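Local coordinates for salicylate 5-hydroxylase, large oxygenase component (Ralstonia sp., PDB 7C8Z), which acts as the oxygenase component of a multicomponent system that hydroxylates salicylate at position 5 to give gentisate, using an iron-sulfur cluster and a catalytic iron, at residues Leu307-Pro312 and Thr369-Ile374; His343-Pro346 and Phe352-Val355. All coordinates share one frame; numbering follows the deposited sequence.

Overall arrangement
The two contacts contrast a surface loop-to-helix contact with sheet interior in one catalytic domain. Interaction 2 (343-346 with 352-355) is buried near the centre of the chain, where backbone hydrogen bonds make a hairpin and the aromatic and aliphatic groups of one face meet a helix. Interaction 1 (307-312 with 369-374) lies at the periphery, where a loop meets a helix through a charged pair, a methyl over a guanidinium and a small apolar touch. Their centres are 26 Å apart and their nearest atoms about 14 Å, yet they share a chain path: strand 352-361, half of the hairpin, leads into helix 366-375. In sequence, 56 residues separate the segments of interaction 1 and five those of interaction 2.

Interaction 1: residues Leu307-Pro312 and Thr369-Ile374; sequences LLDIVP and TQRRLI
The guanidinium of Arg371 carries Val311 over one face and the carboxylate of Asp309 at its edge, a loop-to-helix contact on the periphery of the ring-hydroxylating catalytic domain. Val311 CG2 stands 3.6 Å above the guanidinium plane, displaced toward the rim, with Arg371 CZ 3.8 Å from that methyl. Asp309 CG lies in the guanidinium plane, and the carboxylate is turned 56° against it, so the two groups are not coplanar. Asp309 OD2 and Arg371 NH1 form a salt bridge, but they are modelled too close together and their exact placing is doubtful. The arginine reaches the loop with CG anti to its own N (chi1 168°) and bends at chi2 and chi3, which brings the head across both Asp309 and Val311 at about right angles. Its NH2 makes a second salt bridge, to Glu367 on the preceding turn of helix 366-375, and Trp368 adds a cation-pi contact. At the start of the loop segment the contact is mainly apolar: Leu307 CD1 reaches Ile374 CG2 at 4.4 Å, and the same methyl branch points at the Leu307 backbone, with Ile374 CG2 4.1 Å from Leu307 CA.

Interaction 2: residues His343-Pro346 and Phe352-Val355; sequences HIQP and FDFV
His343 and Val355 exchange two backbone hydrogen bonds across an antiparallel beta hairpin, and Gln345 and Asp353 exchange two more. The first pair is nearly straight: His343 N donates to Val355 O at 2.9 Å (168° at the hydrogen), and Val355 N returns to His343 O at 3.0 Å. In the second, Gln345 N reaches Asp353 O at 2.9 Å, while Asp353 N approaches Gln345 O at 2.8 Å. His343 O also takes a CA-H...O contact from Phe354 CA. Residues of the non-hydrogen-bonded pairs turn their backbones to neighbours outside the hairpin pairing, Ile344 bonding with Ser329, Phe352 with Ile227 and Phe354 with Gln225. Both carboxylate oxygens of Asp353 are satisfied, OD1 by a salt bridge to Arg226. Gln345, extended beyond CG, instead lays its amide beside Val355 CG2. On the opposite face, Ile344 CG1 meets the edge of the Phe354 ring, at 3.6 Å from CE1. Met234 of helix 232-238 covers Ile344, Phe352 and Phe354, the last about 7 Å, side chain to side chain, from the iron ligand Asp389, while helix 52-63 packs on Pro346 and strand 82-88 of the Rieske domain lies against His343 and Gln345.

Interaction 1: residues Leu307-Pro312 and Thr369-Ile374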
loop_
_atom_site.group_PDB
_atom_site.type_symbol
_atom_site.label_atom_id
_atom_site.label_comp_id
_atom_site.label_asym_id
_atom_site.label_seq_id
_atom_site.Cartn_x
_atom_site.Cartn_y
_atom_site.Cartn_z
ATOM N N LEU A 307 -8.703 9.336 36.185
ATOM C CA LEU A 307 -9.274 9.387 34.845
ATOM C C LEU A 307 -10.541 10.230 34.771
ATOM O O LEU A 307 -11.072 10.412 33.670
ATOM C CB LEU A 307 -9.558 7.969 34.339
ATOM C CG LEU A 307 -9.499 7.737 32.824
ATOM C CD1 LEU A 307 -8.065 7.791 32.310
ATOM C CD2 LEU A 307 -10.153 6.409 32.466
ATOM N N LEU A 308 -11.052 10.749 35.889
ATOM C CA LEU A 308 -12.036 11.812 35.760
ATOM C C LEU A 308 -11.544 13.108 36.396
ATOM O O LEU A 308 -11.094 14.012 35.682
ATOM C CB LEU A 308 -13.358 11.377 36.390
ATOM C CG LEU A 308 -14.023 10.148 35.760
ATOM C CD1 LEU A 308 -15.149 9.626 36.645
ATOM C CD2 LEU A 308 -14.535 10.469 34.359
ATOM N N ASP A 309 -11.514 13.154 37.729
ATOM C CA ASP A 309 -11.071 14.322 38.503
ATOM C C ASP A 309 -11.441 15.641 37.818
ATOM O O ASP A 309 -10.598 16.513 37.594
ATOM C CB ASP A 309 -9.574 14.261 38.797
ATOM C CG ASP A 309 -9.145 15.289 39.837
ATOM O OD1 ASP A 309 -9.910 15.529 40.796
ATOM O OD2 ASP A 309 -8.046 15.869 39.688
ATOM N N ILE A 310 -12.714 15.771 37.452
ATOM C CA ILE A 310 -13.184 16.965 36.757
ATOM C C ILE A 310 -13.325 18.097 37.766
ATOM O O ILE A 310 -14.054 17.974 38.754
ATOM C CB ILE A 310 -14.517 16.708 36.041
ATOM C CG1 ILE A 310 -14.446 15.444 35.186
ATOM C CG2 ILE A 310 -14.891 17.911 35.193
ATOM C CD1 ILE A 310 -13.327 15.448 34.179
ATOM N N VAL A 311 -12.632 19.201 37.514
ATOM C CA VAL A 311 -12.679 20.391 38.353
ATOM C C VAL A 311 -13.133 21.561 37.488
ATOM O O VAL A 311 -12.517 21.839 36.455
ATOM C CB VAL A 311 -11.316 20.696 38.998
ATOM C CG1 VAL A 311 -11.363 22.024 39.726
ATOM C CG2 VAL A 311 -10.909 19.574 39.939
ATOM N N PRO A 312 -14.197 22.270 37.848
ATOM C CA PRO A 312 -14.602 23.427 37.044
ATOM C C PRO A 312 -13.596 24.563 37.166
ATOM O O PRO A 312 -12.940 24.731 38.196
ATOM C CB PRO A 312 -15.962 23.813 37.640
ATOM C CG PRO A 312 -15.912 23.300 39.052
ATOM C CD PRO A 312 -15.101 22.034 38.988
ATOM N N THR A 369 -1.819 21.003 34.509
ATOM C CA THR A 369 -1.230 20.360 33.344
ATOM C C THR A 369 -1.439 18.851 33.381
ATOM O O THR A 369 -1.885 18.253 32.384
ATOM C CB THR A 369 0.262 20.686 33.242
ATOM O OG1 THR A 369 0.441 22.097 33.051
ATOM C CG2 THR A 369 0.876 19.930 32.063
ATOM N N GLN A 370 -1.152 18.208 34.535
ATOM C CA GLN A 370 -1.290 16.754 34.516
ATOM C C GLN A 370 -2.767 16.379 34.362
ATOM O O GLN A 370 -3.104 15.355 33.754
ATOM C CB GLN A 370 -0.747 16.091 35.790
ATOM C CG GLN A 370 0.759 16.210 35.827
ATOM C CD GLN A 370 1.469 15.805 37.120
ATOM O OE1 GLN A 370 1.346 16.448 38.221
ATOM N NE2 GLN A 370 2.554 15.013 36.831
ATOM N N ARG A 371 -3.659 17.193 34.935
ATOM C CA ARG A 371 -5.096 16.960 34.808
ATOM C C ARG A 371 -5.528 16.950 33.349
ATOM O O ARG A 371 -6.235 16.035 32.903
ATOM C CB ARG A 371 -5.867 18.034 35.580
ATOM C CG ARG A 371 -7.364 18.075 35.280
ATOM C CD ARG A 371 -8.210 18.376 36.520
ATOM N NE ARG A 371 -7.582 19.388 37.364
ATOM C CZ ARG A 371 -7.337 19.239 38.660
ATOM N NH1 ARG A 371 -7.669 18.116 39.280
ATOM N NH2 ARG A 371 -6.749 20.217 39.333
ATOM N N ARG A 372 -5.129 17.974 32.593
ATOM C CA ARG A 372 -5.466 17.986 31.173
ATOM C C ARG A 372 -4.879 16.768 30.473
ATOM O O ARG A 372 -5.553 16.124 29.654
ATOM C CB ARG A 372 -4.977 19.275 30.505
ATOM C CG ARG A 372 -5.369 20.562 31.217
ATOM C CD ARG A 372 -5.374 21.742 30.251
ATOM N NE ARG A 372 -5.497 23.017 30.954
ATOM C CZ ARG A 372 -6.654 23.568 31.314
ATOM N NH1 ARG A 372 -7.799 22.959 31.041
ATOM N NH2 ARG A 372 -6.664 24.731 31.951
ATOM N N LEU A 373 -3.632 16.419 30.803
ATOM C CA LEU A 373 -2.984 15.296 30.130
ATOM C C LEU A 373 -3.728 13.993 30.389
ATOM O O LEU A 373 -3.978 13.213 29.465
ATOM C CB LEU A 373 -1.527 15.182 30.576
ATOM C CG LEU A 373 -0.575 16.230 29.997
ATOM C CD1 LEU A 373 0.814 16.026 30.567
ATOM C CD2 LEU A 373 -0.559 16.179 28.474
ATOM N N ILE A 374 -4.104 13.746 31.644
ATOM C CA ILE A 374 -4.775 12.497 31.982
ATOM C C ILE A 374 -6.174 12.471 31.383
ATOM O O ILE A 374 -6.643 11.425 30.918
ATOM C CB ILE A 374 -4.795 12.289 33.509
ATOM C CG1 ILE A 374 -3.366 12.112 34.034
ATOM C CG2 ILE A 374 -5.645 11.076 33.874
ATOM C CD1 ILE A 374 -3.272 11.483 35.422
#

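Interaction 2: residues His343-Pro346 and Phe352-Val355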
loop_
_atom_site.group_PDB
_atom_site.type_symbol
_atom_site.label_atom_id
_atom_site.label_comp_id
_atom_site.label_asym_id
_atom_site.label_seq_id
_atom_site.Cartn_x
_atom_site.Cartn_y
_atom_site.Cartn_z
ATOM N N HIS A 343 -7.752 19.740 13.367
ATOM C CA HIS A 343 -7.551 20.281 12.034
ATOM C C HIS A 343 -7.895 19.216 11.000
ATOM O O HIS A 343 -7.371 18.095 11.066
ATOM C CB HIS A 343 -6.097 20.738 11.891
ATOM C CG HIS A 343 -5.800 21.485 10.627
ATOM N ND1 HIS A 343 -4.526 21.885 10.291
ATOM C CD2 HIS A 343 -6.606 21.911 9.626
ATOM C CE1 HIS A 343 -4.557 22.521 9.133
ATOM N NE2 HIS A 343 -5.807 22.551 8.709
ATOM N N ILE A 344 -8.806 19.564 10.077
ATOM C CA ILE A 344 -9.199 18.696 8.968
ATOM C C ILE A 344 -8.315 19.000 7.767
ATOM O O ILE A 344 -8.202 20.155 7.343
ATOM C CB ILE A 344 -10.680 18.894 8.605
ATOM C CG1 ILE A 344 -11.587 18.482 9.757
ATOM C CG2 ILE A 344 -11.036 18.089 7.357
ATOM C CD1 ILE A 344 -13.032 18.712 9.453
ATOM N N GLN A 345 -7.720 17.956 7.191
ATOM C CA GLN A 345 -6.803 18.079 6.060
ATOM C C GLN A 345 -7.249 17.077 5.005
ATOM O O GLN A 345 -6.879 15.896 5.057
ATOM C CB GLN A 345 -5.364 17.835 6.503
ATOM C CG GLN A 345 -5.020 18.515 7.825
ATOM C CD GLN A 345 -3.595 18.265 8.268
ATOM O OE1 GLN A 345 -2.953 17.320 7.820
ATOM N NE2 GLN A 345 -3.088 19.121 9.144
ATOM N N PRO A 346 -8.054 17.507 4.039
ATOM C CA PRO A 346 -8.663 16.547 3.113
ATOM C C PRO A 346 -7.654 15.961 2.133
ATOM O O PRO A 346 -6.640 16.575 1.797
ATOM C CB PRO A 346 -9.724 17.384 2.388
ATOM C CG PRO A 346 -9.196 18.792 2.460
ATOM C CD PRO A 346 -8.465 18.896 3.767
ATOM N N PHE A 352 -9.480 11.842 4.899
ATOM C CA PHE A 352 -8.969 13.097 5.427
ATOM C C PHE A 352 -8.071 12.805 6.617
ATOM O O PHE A 352 -8.305 11.860 7.376
ATOM C CB PHE A 352 -10.096 14.065 5.824
ATOM C CG PHE A 352 -10.868 13.654 7.055
ATOM C CD1 PHE A 352 -11.982 12.830 6.952
ATOM C CD2 PHE A 352 -10.499 14.119 8.314
ATOM C CE1 PHE A 352 -12.703 12.462 8.080
ATOM C CE2 PHE A 352 -11.212 13.756 9.444
ATOM C CZ PHE A 352 -12.316 12.925 9.327
ATOM N N ASP A 353 -7.037 13.629 6.766
ATOM C CA ASP A 353 -6.187 13.606 7.943
ATOM C C ASP A 353 -6.764 14.526 9.013
ATOM O O ASP A 353 -7.418 15.532 8.716
ATOM C CB ASP A 353 -4.760 14.035 7.592
ATOM C CG ASP A 353 -4.020 13.000 6.747
ATOM O OD1 ASP A 353 -4.493 11.846 6.633
ATOM O OD2 ASP A 353 -2.952 13.345 6.197
ATOM N N PHE A 354 -6.509 14.172 10.265
ATOM C CA PHE A 354 -7.126 14.828 11.411
ATOM C C PHE A 354 -6.036 15.009 12.453
ATOM O O PHE A 354 -5.513 14.021 12.986
ATOM C CB PHE A 354 -8.284 14.002 11.962
ATOM C CG PHE A 354 -9.336 14.811 12.671
ATOM C CD1 PHE A 354 -9.834 15.977 12.110
ATOM C CD2 PHE A 354 -9.843 14.386 13.888
ATOM C CE1 PHE A 354 -10.810 16.715 12.759
ATOM C CE2 PHE A 354 -10.816 15.116 14.541
ATOM C CZ PHE A 354 -11.306 16.282 13.973
ATOM N N VAL A 355 -5.687 16.261 12.726
ATOM C CA VAL A 355 -4.573 16.591 13.605
ATOM C C VAL A 355 -5.116 17.264 14.856
ATOM O O VAL A 355 -5.687 18.357 14.784
ATOM C CB VAL A 355 -3.552 17.491 12.899
ATOM C CG1 VAL A 355 -2.398 17.810 13.840
ATOM C CG2 VAL A 355 -3.061 16.814 11.630
#